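Local coordinates for putative phthiocerol dimycocerosate transporter LppX (Mycobacterium tuberculosis, PDB 2BYO), which probably helps to move phthiocerol dimycocerosates from the cell membrane to the outer membrane, holding lipid in a large hydrophobic cavity, at residues Gln30-Thr35 / Ser178-Val182; Val45-Val51 / Ser190-Leu195; Leu69-Gly73 / Pro84-Gln88; Ser110-Val114 / Met158-Gly162. Numbering follows the deposited sequence.

All four contacts belong to one U-shaped beta half-barrel and its covering helices; interactions 1 to 3 are partly buried, interaction 4 lies at the surface. Interactions 2 and 3 are antiparallel strand pairings within the same sheet, held by regular main-chain hydrogen bonds, with apolar faces that meet bound lipid. Interaction 1 sets helix 22-36 against the start of strand 181-187, the neighbour in the sheet of strand 191-198 from interaction 2, through a water bridge, a CH-pi contact, a CA-H...O contact and apolar packing. Interaction 4 joins two helix ends, largely through one arginine. It shares a linolenic acid with interaction 2, about 17 Å away between centres.

Interaction 1. Residues Gln30-Thr35 / Ser178-Val182; sequences QSLDAT and SHHLV. With HXA (docosa-4,7,10,13,16,19-hexaenoic acid), chain I.
A short CA-H...O contact, with S31 CA 3.0 Å from H179 O, brings a helix backbone onto a turn. Residues 30-35 are alpha helix; 178-180 form a turn in which H179 adopts the left-handed helical conformation (phi/psi 56/27), and L181 begins a strand at the centre of an inverse gamma turn. S178 OG accepts from H180 N (3.1 Å), an ST turn, and also hydrogen-bonds D176. S31 and H179 are the closest CA pair, at 4.8 Å. Q30 CB sits over one face of the H179 imidazole, a CH-pi contact 3.8 Å from the ring centroid, and A34 CB lies 3.6 Å from S178 O. Helix 22-36 packs on the sheet of the U-shaped half-barrel that holds lipid in LppX, L181 and T35 lining the docosahexaenoic acid pocket. L181 (chi1 t, chi2 p) sets CD2 4.3 Å from L32 CD2 and 3.9 Å from HXA C12, while its CB is 3.6 Å from T35 OG1. T35, chi1 m, donates from OG1 to S31 O (2.8 Å); a water donates to T35 OG1 (2.9 Å) and accepts from L181 N (2.8 Å). H180, its CA-CB bond pointing away, binds zinc through NE2 and stacks on W200.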
# COMPACT_ATOMS: atom_id res chain seq x y z
N GLN A 30 1.89 14.63 6.65
CA GLN A 30 1.04 15.33 5.69
C GLN A 30 0.48 14.39 4.60
O GLN A 30 -0.69 14.50 4.26
CB GLN A 30 1.78 16.50 5.04
CG GLN A 30 2.08 17.66 5.97
CD GLN A 30 0.92 18.66 6.11
OE1 GLN A 30 -0.08 18.59 5.39
NE2 GLN A 30 1.07 19.61 7.02
N SER A 31 1.31 13.48 4.07
CA SER A 31 0.82 12.56 3.03
C SER A 31 -0.10 11.50 3.59
O SER A 31 -1.05 11.10 2.93
CB SER A 31 1.95 11.89 2.22
OG SER A 31 2.64 10.93 2.99
N LEU A 32 0.18 11.05 4.81
CA LEU A 32 -0.67 10.05 5.46
C LEU A 32 -2.03 10.64 5.82
O LEU A 32 -3.05 9.98 5.65
CB LEU A 32 0.01 9.47 6.71
CG LEU A 32 1.29 8.65 6.48
CD1 LEU A 32 1.78 8.07 7.79
CD2 LEU A 32 1.06 7.53 5.47
N ASP A 33 -2.05 11.89 6.28
CA ASP A 33 -3.31 12.59 6.52
C ASP A 33 -4.10 12.82 5.23
O ASP A 33 -5.31 12.64 5.21
CB ASP A 33 -3.06 13.92 7.23
CG ASP A 33 -2.63 13.74 8.67
OD1 ASP A 33 -2.86 12.65 9.25
OD2 ASP A 33 -2.07 14.70 9.23
N ALA A 34 -3.41 13.17 4.15
CA ALA A 34 -4.09 13.30 2.86
C ALA A 34 -4.68 11.96 2.45
O ALA A 34 -5.83 11.89 2.02
CB ALA A 34 -3.13 13.82 1.80
N THR A 35 -3.93 10.88 2.65
CA THR A 35 -4.40 9.54 2.35
C THR A 35 -5.64 9.17 3.17
O THR A 35 -6.61 8.61 2.64
CB THR A 35 -3.28 8.50 2.55
OG1 THR A 35 -2.17 8.84 1.72
CG2 THR A 35 -3.74 7.11 2.20
N SER A 178 -1.11 18.93 -2.80
CA SER A 178 -2.00 17.86 -2.35
C SER A 178 -1.38 16.96 -1.27
O SER A 178 -2.11 16.31 -0.52
CB SER A 178 -2.36 16.97 -3.52
OG SER A 178 -1.23 16.25 -3.98
N HIS A 179 -0.06 16.90 -1.23
CA HIS A 179 0.68 15.94 -0.39
C HIS A 179 0.29 14.48 -0.66
O HIS A 179 0.42 13.64 0.21
CB HIS A 179 0.51 16.26 1.09
CG HIS A 179 1.22 17.51 1.53
ND1 HIS A 179 0.56 18.70 1.76
CD2 HIS A 179 2.52 17.75 1.78
CE1 HIS A 179 1.43 19.62 2.12
NE2 HIS A 179 2.63 19.07 2.15
N HIS A 180 -0.17 14.18 -1.87
CA HIS A 180 -0.62 12.82 -2.17
C HIS A 180 0.54 11.87 -1.97
O HIS A 180 1.67 12.18 -2.33
CB HIS A 180 -1.10 12.67 -3.62
CG HIS A 180 -2.44 13.28 -3.89
ND1 HIS A 180 -2.74 13.92 -5.07
CD2 HIS A 180 -3.56 13.34 -3.13
CE1 HIS A 180 -3.99 14.35 -5.03
NE2 HIS A 180 -4.51 14.00 -3.87
N LEU A 181 0.25 10.71 -1.40
CA LEU A 181 1.24 9.65 -1.31
C LEU A 181 1.24 8.92 -2.65
O LEU A 181 0.52 7.93 -2.83
CB LEU A 181 0.92 8.70 -0.15
CG LEU A 181 1.96 7.61 0.13
CD1 LEU A 181 3.35 8.18 0.44
CD2 LEU A 181 1.49 6.73 1.30
N VAL A 182 2.00 9.44 -3.61
CA VAL A 182 1.97 8.93 -4.99
C VAL A 182 2.48 7.48 -5.01
O VAL A 182 1.90 6.61 -5.67
CB VAL A 182 2.79 9.82 -5.95
CG1 VAL A 182 2.77 9.26 -7.37
CG2 VAL A 182 2.26 11.24 -5.94
C1 HXA I . -7.38 4.92 7.06
O1 HXA I . -8.21 4.86 8.00
O2 HXA I . -6.16 4.70 7.22
C2 HXA I . -7.88 5.29 5.68
C3 HXA I . -7.25 4.42 4.59
C4 HXA I . -8.21 4.21 3.41
C5 HXA I . -7.75 4.89 2.12
C6 HXA I . -7.27 3.89 1.06
C7 HXA I . -5.79 4.04 0.75
C8 HXA I . -5.18 2.71 0.33
C9 HXA I . -3.69 2.87 -0.01
C10 HXA I . -2.76 2.27 1.04
C11 HXA I . -2.28 3.28 2.08
C12 HXA I . -0.82 3.70 1.87
C13 HXA I . 0.17 2.75 2.56
C14 HXA I . 0.79 3.35 3.84
C15 HXA I . 2.31 3.48 3.74
C16 HXA I . 2.90 3.95 5.07
C17 HXA I . 4.28 4.56 4.90
C18 HXA I . 5.10 4.40 6.18
C19 HXA I . 6.22 5.43 6.32
C20 HXA I . 7.47 5.01 5.56
C21 HXA I . 8.60 6.02 5.73
C22 HXA I . 9.64 5.96 4.63
O HOH W 1 -2.48 10.15 -0.81

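Interaction 2. Residues Val45-Val51 / Ser190-Leu195; sequences VRTTGKV and SGSIQL. With LNL (alpha-linolenic acid), chain K.
Strands 45-49 and 191-195 run antiparallel (169°), axes 4.6 Å apart at closest approach. R46-Q194 and T48-S192 are hydrogen-bonded pairs (R46 N to Q194 O 3.0 Å, Q194 N to R46 O 2.8 Å, T48 N to S192 O 3.2 Å, S192 N to T48 O 3.1 Å); V45-L195, T47-I193 and G49-G191 are non-hydrogen-bonded. T48 and S192, both chi1 p, share a very short OG1-OG hydrogen bond (2.5 Å) on one face, where R46 (m, m, t) leads off to a salt bridge with D61. On the other, V45 (t) places CG1 4.2 Å from I193 CG2 and CG2 4.2 Å from L195 CD1. Past the strand end, V51 CG1 lies 3.9 Å from I193 CD1. G49 (positive phi) and G191 bring CA atoms within 4.2 Å, where any CB would clash; K50 N bonds S190 O (3.2 Å), and S190, chi1 p, donates OG to K50 O (2.8 Å). I193 (m, t) CG2, 3.5 Å from LNL C12, and L195 (t) belong to an apolar half-barrel wall lining the lipid cavity.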
# COMPACT_ATOMS: atom_id res chain seq x y z
N VAL A 45 -0.56 -2.18 -7.13
CA VAL A 45 0.44 -2.91 -6.37
C VAL A 45 1.32 -3.71 -7.33
O VAL A 45 0.82 -4.43 -8.18
CB VAL A 45 -0.20 -3.86 -5.34
CG1 VAL A 45 0.87 -4.63 -4.57
CG2 VAL A 45 -1.10 -3.08 -4.37
N ARG A 46 2.63 -3.56 -7.20
CA ARG A 46 3.58 -4.35 -7.96
C ARG A 46 4.57 -4.93 -6.96
O ARG A 46 4.79 -4.37 -5.88
CB ARG A 46 4.33 -3.48 -8.98
CG ARG A 46 3.42 -2.80 -10.02
CD ARG A 46 2.83 -3.79 -11.03
NE ARG A 46 1.96 -3.10 -11.99
CZ ARG A 46 0.66 -2.83 -11.83
NH1 ARG A 46 -0.00 -3.20 -10.74
NH2 ARG A 46 -0.00 -2.18 -12.78
N THR A 47 5.17 -6.06 -7.33
CA THR A 47 6.20 -6.69 -6.52
C THR A 47 7.36 -7.13 -7.40
O THR A 47 7.18 -7.33 -8.60
CB THR A 47 5.66 -7.94 -5.74
OG1 THR A 47 5.15 -8.91 -6.66
CG2 THR A 47 4.56 -7.56 -4.78
N THR A 48 8.53 -7.26 -6.78
CA THR A 48 9.68 -7.94 -7.38
C THR A 48 10.11 -9.06 -6.44
O THR A 48 9.81 -9.04 -5.24
CB THR A 48 10.89 -7.00 -7.58
OG1 THR A 48 11.41 -6.63 -6.30
CG2 THR A 48 10.50 -5.73 -8.33
N GLY A 49 10.83 -10.03 -6.99
CA GLY A 49 11.34 -11.15 -6.22
C GLY A 49 10.20 -12.02 -5.75
O GLY A 49 9.27 -12.28 -6.50
N LYS A 50 10.28 -12.47 -4.50
CA LYS A 50 9.28 -13.37 -3.96
C LYS A 50 8.63 -12.75 -2.73
O LYS A 50 9.28 -12.47 -1.72
CB LYS A 50 9.92 -14.72 -3.64
CG LYS A 50 10.26 -15.48 -4.90
CD LYS A 50 10.84 -16.84 -4.63
CE LYS A 50 10.86 -17.69 -5.90
NZ LYS A 50 9.48 -17.85 -6.49
N VAL A 51 7.33 -12.48 -2.87
CA VAL A 51 6.51 -11.92 -1.81
C VAL A 51 5.36 -12.89 -1.57
O VAL A 51 4.51 -13.10 -2.44
CB VAL A 51 5.97 -10.54 -2.22
CG1 VAL A 51 4.93 -10.04 -1.22
CG2 VAL A 51 7.12 -9.55 -2.37
N SER A 190 13.41 -10.98 0.80
CA SER A 190 13.19 -11.83 -0.36
C SER A 190 12.65 -11.08 -1.59
O SER A 190 12.72 -11.59 -2.71
CB SER A 190 12.18 -12.92 0.01
OG SER A 190 10.97 -12.32 0.47
N GLY A 191 12.07 -9.91 -1.37
CA GLY A 191 11.43 -9.18 -2.46
C GLY A 191 11.05 -7.78 -2.05
O GLY A 191 11.50 -7.28 -1.03
N SER A 192 10.22 -7.14 -2.86
CA SER A 192 9.78 -5.79 -2.58
C SER A 192 8.32 -5.62 -2.94
O SER A 192 7.79 -6.37 -3.77
CB SER A 192 10.62 -4.77 -3.35
OG SER A 192 10.45 -4.96 -4.74
N ILE A 193 7.68 -4.66 -2.29
CA ILE A 193 6.29 -4.31 -2.56
C ILE A 193 6.24 -2.83 -2.85
O ILE A 193 6.85 -2.02 -2.13
CB ILE A 193 5.36 -4.62 -1.36
CG1 ILE A 193 5.49 -6.08 -0.94
CG2 ILE A 193 3.90 -4.31 -1.73
CD1 ILE A 193 4.77 -6.44 0.36
N GLN A 194 5.53 -2.47 -3.91
CA GLN A 194 5.39 -1.09 -4.31
C GLN A 194 3.92 -0.78 -4.48
O GLN A 194 3.18 -1.55 -5.11
CB GLN A 194 6.08 -0.88 -5.64
CG GLN A 194 5.94 0.54 -6.19
CD GLN A 194 6.42 0.60 -7.61
OE1 GLN A 194 5.66 0.31 -8.54
NE2 GLN A 194 7.69 0.92 -7.79
N LEU A 195 3.49 0.34 -3.92
CA LEU A 195 2.11 0.74 -3.98
C LEU A 195 2.04 2.14 -4.56
O LEU A 195 2.61 3.08 -4.01
CB LEU A 195 1.49 0.69 -2.59
CG LEU A 195 -0.02 0.84 -2.59
CD1 LEU A 195 -0.62 -0.03 -1.50
CD2 LEU A 195 -0.44 2.31 -2.45
O1 LNL K . -6.90 -4.81 2.53
C1 LNL K . -7.28 -4.70 1.34
O2 LNL K . -6.86 -5.46 0.44
C2 LNL K . -8.29 -3.62 0.98
C3 LNL K . -7.61 -2.37 0.42
C4 LNL K . -7.24 -2.51 -1.06
C5 LNL K . -5.74 -2.60 -1.36
C6 LNL K . -4.87 -1.57 -0.61
C7 LNL K . -3.42 -2.07 -0.48
C8 LNL K . -3.18 -2.90 0.79
C9 LNL K . -1.76 -2.71 1.34
C10 LNL K . -0.86 -3.93 1.15
C11 LNL K . 0.02 -3.74 -0.07
C12 LNL K . 1.10 -2.95 -0.09
C13 LNL K . 1.60 -2.17 1.11
C14 LNL K . 2.47 -0.99 0.67
C15 LNL K . 3.96 -1.31 0.59
C16 LNL K . 4.82 -0.13 1.04
C17 LNL K . 4.83 0.05 2.56
C18 LNL K . 5.79 1.13 3.03

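Interaction 3. Residues Leu69-Gly73 / Pro84-Gln88; sequences LAAKG and PFRVQ. With OAA (oxaloacetate ion), chain L.
Four main-chain hydrogen bonds join half-barrel strands 70-73 and 84-88, antiparallel at 173° with axes 4.4 Å apart: A71 N to V87 O (3.0 Å), V87 N to A71 O, G73 N to F85 O and F85 N to G73 O (each 2.8 Å). A71-V87 and G73-F85 are hydrogen-bonded pairs flanking the non-hydrogen-bonded K72-R86. CA-H...O contacts supplement them, R86 CA lying 3.2 Å from A71 O. Apolar contacts occupy the face of A71, F85 and V87: A71 CB is 3.8 Å from V87 CB and, at the edge of the F85 ring (chi1 t, chi2 94°), 4.4 Å from F85 CE2. V87 also lines a linolenic acid pocket. On the other face, R86 (chi1 p) makes a cation-pi contact with W100, and K72 (all t) forms a weak 3.4 Å hydrogen bond from NZ to oxaloacetate O5; P84 CB lies 3.3 Å from oxaloacetate C2. Lipid thus meets an apolar face, while the other carries K72 and R86, with K72 only weakly bonded to the oxaloacetate resting against G73 and P84.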
# COMPACT_ATOMS: atom_id res chain seq x y z
N LEU A 69 -15.44 0.62 3.59
CA LEU A 69 -14.30 0.10 2.83
C LEU A 69 -14.76 -0.95 1.82
O LEU A 69 -15.39 -1.95 2.18
CB LEU A 69 -13.24 -0.51 3.75
CG LEU A 69 -11.97 -0.99 3.05
CD1 LEU A 69 -11.21 0.17 2.44
CD2 LEU A 69 -11.08 -1.76 4.01
N ALA A 70 -14.46 -0.71 0.55
CA ALA A 70 -14.83 -1.62 -0.52
C ALA A 70 -13.85 -1.44 -1.68
O ALA A 70 -13.32 -0.34 -1.90
CB ALA A 70 -16.26 -1.37 -0.96
N ALA A 71 -13.59 -2.53 -2.40
CA ALA A 71 -12.59 -2.51 -3.47
C ALA A 71 -12.98 -3.48 -4.58
O ALA A 71 -13.57 -4.52 -4.32
CB ALA A 71 -11.23 -2.84 -2.94
N LYS A 72 -12.65 -3.10 -5.80
CA LYS A 72 -12.89 -3.92 -6.98
C LYS A 72 -11.76 -3.66 -7.98
O LYS A 72 -11.38 -2.52 -8.20
CB LYS A 72 -14.23 -3.56 -7.62
CG LYS A 72 -14.67 -4.48 -8.76
CD LYS A 72 -16.03 -4.04 -9.30
CE LYS A 72 -16.45 -4.81 -10.57
NZ LYS A 72 -17.72 -4.28 -11.15
N GLY A 73 -11.22 -4.73 -8.55
CA GLY A 73 -10.21 -4.59 -9.57
C GLY A 73 -9.74 -5.92 -10.10
O GLY A 73 -10.50 -6.88 -10.17
N PRO A 84 -10.06 -11.39 -11.42
CA PRO A 84 -10.87 -10.36 -10.77
C PRO A 84 -10.72 -10.41 -9.24
O PRO A 84 -10.62 -11.49 -8.66
CB PRO A 84 -12.30 -10.71 -11.18
CG PRO A 84 -12.16 -11.59 -12.39
CD PRO A 84 -10.89 -12.32 -12.22
N PHE A 85 -10.74 -9.23 -8.62
CA PHE A 85 -10.41 -9.05 -7.20
C PHE A 85 -11.44 -8.15 -6.57
O PHE A 85 -11.82 -7.15 -7.17
CB PHE A 85 -9.01 -8.40 -7.06
CG PHE A 85 -8.68 -7.96 -5.64
CD1 PHE A 85 -7.97 -8.81 -4.79
CD2 PHE A 85 -9.08 -6.73 -5.17
CE1 PHE A 85 -7.68 -8.42 -3.49
CE2 PHE A 85 -8.78 -6.33 -3.86
CZ PHE A 85 -8.08 -7.18 -3.02
N ARG A 86 -11.90 -8.49 -5.37
CA ARG A 86 -12.79 -7.58 -4.64
C ARG A 86 -12.62 -7.64 -3.13
O ARG A 86 -12.15 -8.63 -2.57
CB ARG A 86 -14.27 -7.83 -5.01
CG ARG A 86 -14.80 -9.15 -4.51
CD ARG A 86 -16.17 -9.49 -5.07
NE ARG A 86 -16.68 -10.70 -4.44
CZ ARG A 86 -17.75 -11.39 -4.82
NH1 ARG A 86 -18.47 -11.02 -5.88
NH2 ARG A 86 -18.11 -12.47 -4.15
N VAL A 87 -12.97 -6.53 -2.50
CA VAL A 87 -13.20 -6.47 -1.07
C VAL A 87 -14.65 -6.03 -0.87
O VAL A 87 -15.04 -4.94 -1.29
CB VAL A 87 -12.23 -5.49 -0.36
CG1 VAL A 87 -12.62 -5.30 1.10
CG2 VAL A 87 -10.81 -6.00 -0.46
N GLN A 88 -15.45 -6.91 -0.26
CA GLN A 88 -16.84 -6.62 0.05
C GLN A 88 -17.09 -7.02 1.49
O GLN A 88 -16.84 -8.16 1.87
CB GLN A 88 -17.77 -7.42 -0.87
CG GLN A 88 -17.76 -6.93 -2.31
CD GLN A 88 -18.85 -7.58 -3.16
OE1 GLN A 88 -19.47 -8.58 -2.77
NE2 GLN A 88 -19.07 -7.01 -4.35
O1 OAA L . -13.77 -7.31 -10.37
O2 OAA L . -15.57 -7.93 -9.34
O4 OAA L . -16.23 -8.03 -13.90
O5 OAA L . -17.93 -7.33 -12.71
O3 OAA L . -16.85 -10.39 -12.32
C1 OAA L . -14.81 -8.01 -10.33
C2 OAA L . -15.12 -8.98 -11.46
C3 OAA L . -16.60 -9.09 -11.82
C4 OAA L . -16.94 -8.09 -12.87

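Interaction 4. Residues Ser110-Val114 / Met158-Gly162; sequences STSRV and MLDPG. With ZN (zinc ion), chain E; LNL (alpha-linolenic acid), chain J; LNL (alpha-linolenic acid), chain K.
This surface contact joins the end of helix 106-112 to the end of the weakly bonded helix 153-159, two elements that border bound lipid in the U-shaped half-barrel of LppX. R113 has phi/psi -108/-22, and its CA is 4.9 Å from that of M158. Its CA-CB bond points toward 158-162, and chi1 (-24°) and chi2 (-112°) fall between wells before chi3 turns m. NE gives M158 O a weak hydrogen bond of 3.3 Å, at the guanidinium edge, while NH2 bonds the carbonyl of S53. Alongside, V114, at positive phi, sets CB 4.4 Å from CG of M158 (m, t, p). The CA-CB bond of L159 points away from 110-114, and CD1 lies 3.6 Å from C13 of the chain K linolenic acid. D160 (chi1 t) binds zinc through OD1 at 2.0 Å. The guanidinium is sandwiched: P161 CG covers one face, 3.6 Å from R113 NH1, and C12 of the chain J linolenic acid covers the opposite face, 3.5 Å from R113 NH2.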
# COMPACT_ATOMS: atom_id res chain seq x y z
N SER A 110 -6.66 -8.10 10.55
CA SER A 110 -6.48 -6.96 11.47
C SER A 110 -6.06 -7.39 12.88
O SER A 110 -5.34 -6.65 13.56
CB SER A 110 -7.76 -6.12 11.54
OG SER A 110 -7.52 -4.86 12.14
N THR A 111 -6.51 -8.56 13.32
CA THR A 111 -6.11 -9.12 14.62
C THR A 111 -4.85 -9.97 14.50
O THR A 111 -4.02 -10.00 15.42
CB THR A 111 -7.23 -9.99 15.25
OG1 THR A 111 -8.51 -9.58 14.77
CG2 THR A 111 -7.19 -9.88 16.77
N SER A 112 -4.73 -10.69 13.39
CA SER A 112 -3.58 -11.55 13.11
C SER A 112 -2.26 -10.78 13.01
O SER A 112 -1.25 -11.19 13.58
CB SER A 112 -3.80 -12.32 11.80
OG SER A 112 -2.62 -12.96 11.36
N ARG A 113 -2.28 -9.66 12.29
CA ARG A 113 -1.05 -8.96 11.90
C ARG A 113 -0.85 -7.65 12.68
O ARG A 113 0.28 -7.16 12.80
CB ARG A 113 -1.07 -8.66 10.38
CG ARG A 113 -1.96 -9.58 9.52
CD ARG A 113 -1.19 -10.48 8.58
NE ARG A 113 -0.57 -9.71 7.51
CZ ARG A 113 -0.20 -10.20 6.32
NH1 ARG A 113 -0.39 -11.47 5.99
NH2 ARG A 113 0.36 -9.37 5.45
N VAL A 114 -1.95 -7.11 13.23
CA VAL A 114 -1.99 -5.81 13.92
C VAL A 114 -2.06 -4.67 12.91
O VAL A 114 -3.09 -4.45 12.27
CB VAL A 114 -0.81 -5.57 14.91
CG1 VAL A 114 -1.02 -4.27 15.70
CG2 VAL A 114 -0.66 -6.75 15.87
N MET A 158 3.59 -6.37 10.10
CA MET A 158 2.20 -6.07 9.74
C MET A 158 1.96 -6.32 8.25
O MET A 158 0.87 -6.74 7.85
CB MET A 158 1.86 -4.62 10.09
CG MET A 158 1.76 -4.38 11.60
SD MET A 158 1.52 -2.65 12.05
CE MET A 158 0.26 -2.13 10.87
N LEU A 159 3.00 -6.10 7.45
CA LEU A 159 2.98 -6.31 6.01
C LEU A 159 3.49 -7.70 5.61
O LEU A 159 3.00 -8.30 4.66
CB LEU A 159 3.88 -5.26 5.36
CG LEU A 159 3.48 -4.61 4.04
CD1 LEU A 159 1.97 -4.40 3.95
CD2 LEU A 159 4.23 -3.30 3.92
N ASP A 160 4.48 -8.19 6.36
CA ASP A 160 5.16 -9.45 6.06
C ASP A 160 5.41 -10.14 7.41
O ASP A 160 6.44 -9.90 8.03
CB ASP A 160 6.46 -9.18 5.29
CG ASP A 160 7.30 -10.43 5.03
OD1 ASP A 160 6.74 -11.54 4.90
OD2 ASP A 160 8.55 -10.29 4.97
N PRO A 161 4.46 -11.00 7.86
CA PRO A 161 4.49 -11.58 9.21
C PRO A 161 5.78 -12.30 9.60
O PRO A 161 6.07 -12.43 10.79
CB PRO A 161 3.32 -12.57 9.20
CG PRO A 161 2.40 -12.07 8.15
CD PRO A 161 3.28 -11.46 7.10
N GLY A 162 6.52 -12.78 8.60
CA GLY A 162 7.79 -13.48 8.83
C GLY A 162 9.00 -12.58 8.98
O GLY A 162 10.10 -13.07 9.21
ZN ZN E . 6.62 -13.55 4.52
O1 LNL J . -11.65 -0.41 7.59
C1 LNL J . -11.15 -1.48 7.99
O2 LNL J . -11.84 -2.37 8.55
C2 LNL J . -9.66 -1.70 7.79
C3 LNL J . -9.09 -2.74 8.77
C4 LNL J . -7.57 -2.88 8.68
C5 LNL J . -7.09 -3.44 7.34
C6 LNL J . -6.22 -4.70 7.46
C7 LNL J . -4.73 -4.41 7.31
C8 LNL J . -4.03 -5.57 6.60
C9 LNL J . -2.50 -5.43 6.65
C10 LNL J . -1.76 -5.79 5.36
C11 LNL J . -2.61 -6.52 4.34
C12 LNL J . -2.37 -7.79 4.00
C13 LNL J . -3.21 -8.54 2.98
C14 LNL J . -3.71 -7.65 1.83
C15 LNL J . -3.49 -8.27 0.46
C16 LNL J . -4.24 -7.49 -0.62
C17 LNL J . -3.39 -7.17 -1.85
C18 LNL J . -3.93 -5.97 -2.62
O1 LNL K . -6.90 -4.81 2.53
C1 LNL K . -7.28 -4.70 1.34
O2 LNL K . -6.86 -5.46 0.44
C2 LNL K . -8.29 -3.62 0.98
C3 LNL K . -7.61 -2.37 0.42
C4 LNL K . -7.24 -2.51 -1.06
C5 LNL K . -5.74 -2.60 -1.36
C6 LNL K . -4.87 -1.57 -0.61
C7 LNL K . -3.42 -2.07 -0.48
C8 LNL K . -3.18 -2.90 0.79
C9 LNL K . -1.76 -2.71 1.34
C10 LNL K . -0.86 -3.93 1.15
C11 LNL K . 0.02 -3.74 -0.07
C12 LNL K . 1.10 -2.95 -0.09
C13 LNL K . 1.60 -2.17 1.11
C14 LNL K . 2.47 -0.99 0.67
C15 LNL K . 3.96 -1.31 0.59
C16 LNL K . 4.82 -0.13 1.04
C17 LNL K . 4.83 0.05 2.56
C18 LNL K . 5.79 1.13 3.03
O HOH W 2 8.55 -13.85 5.45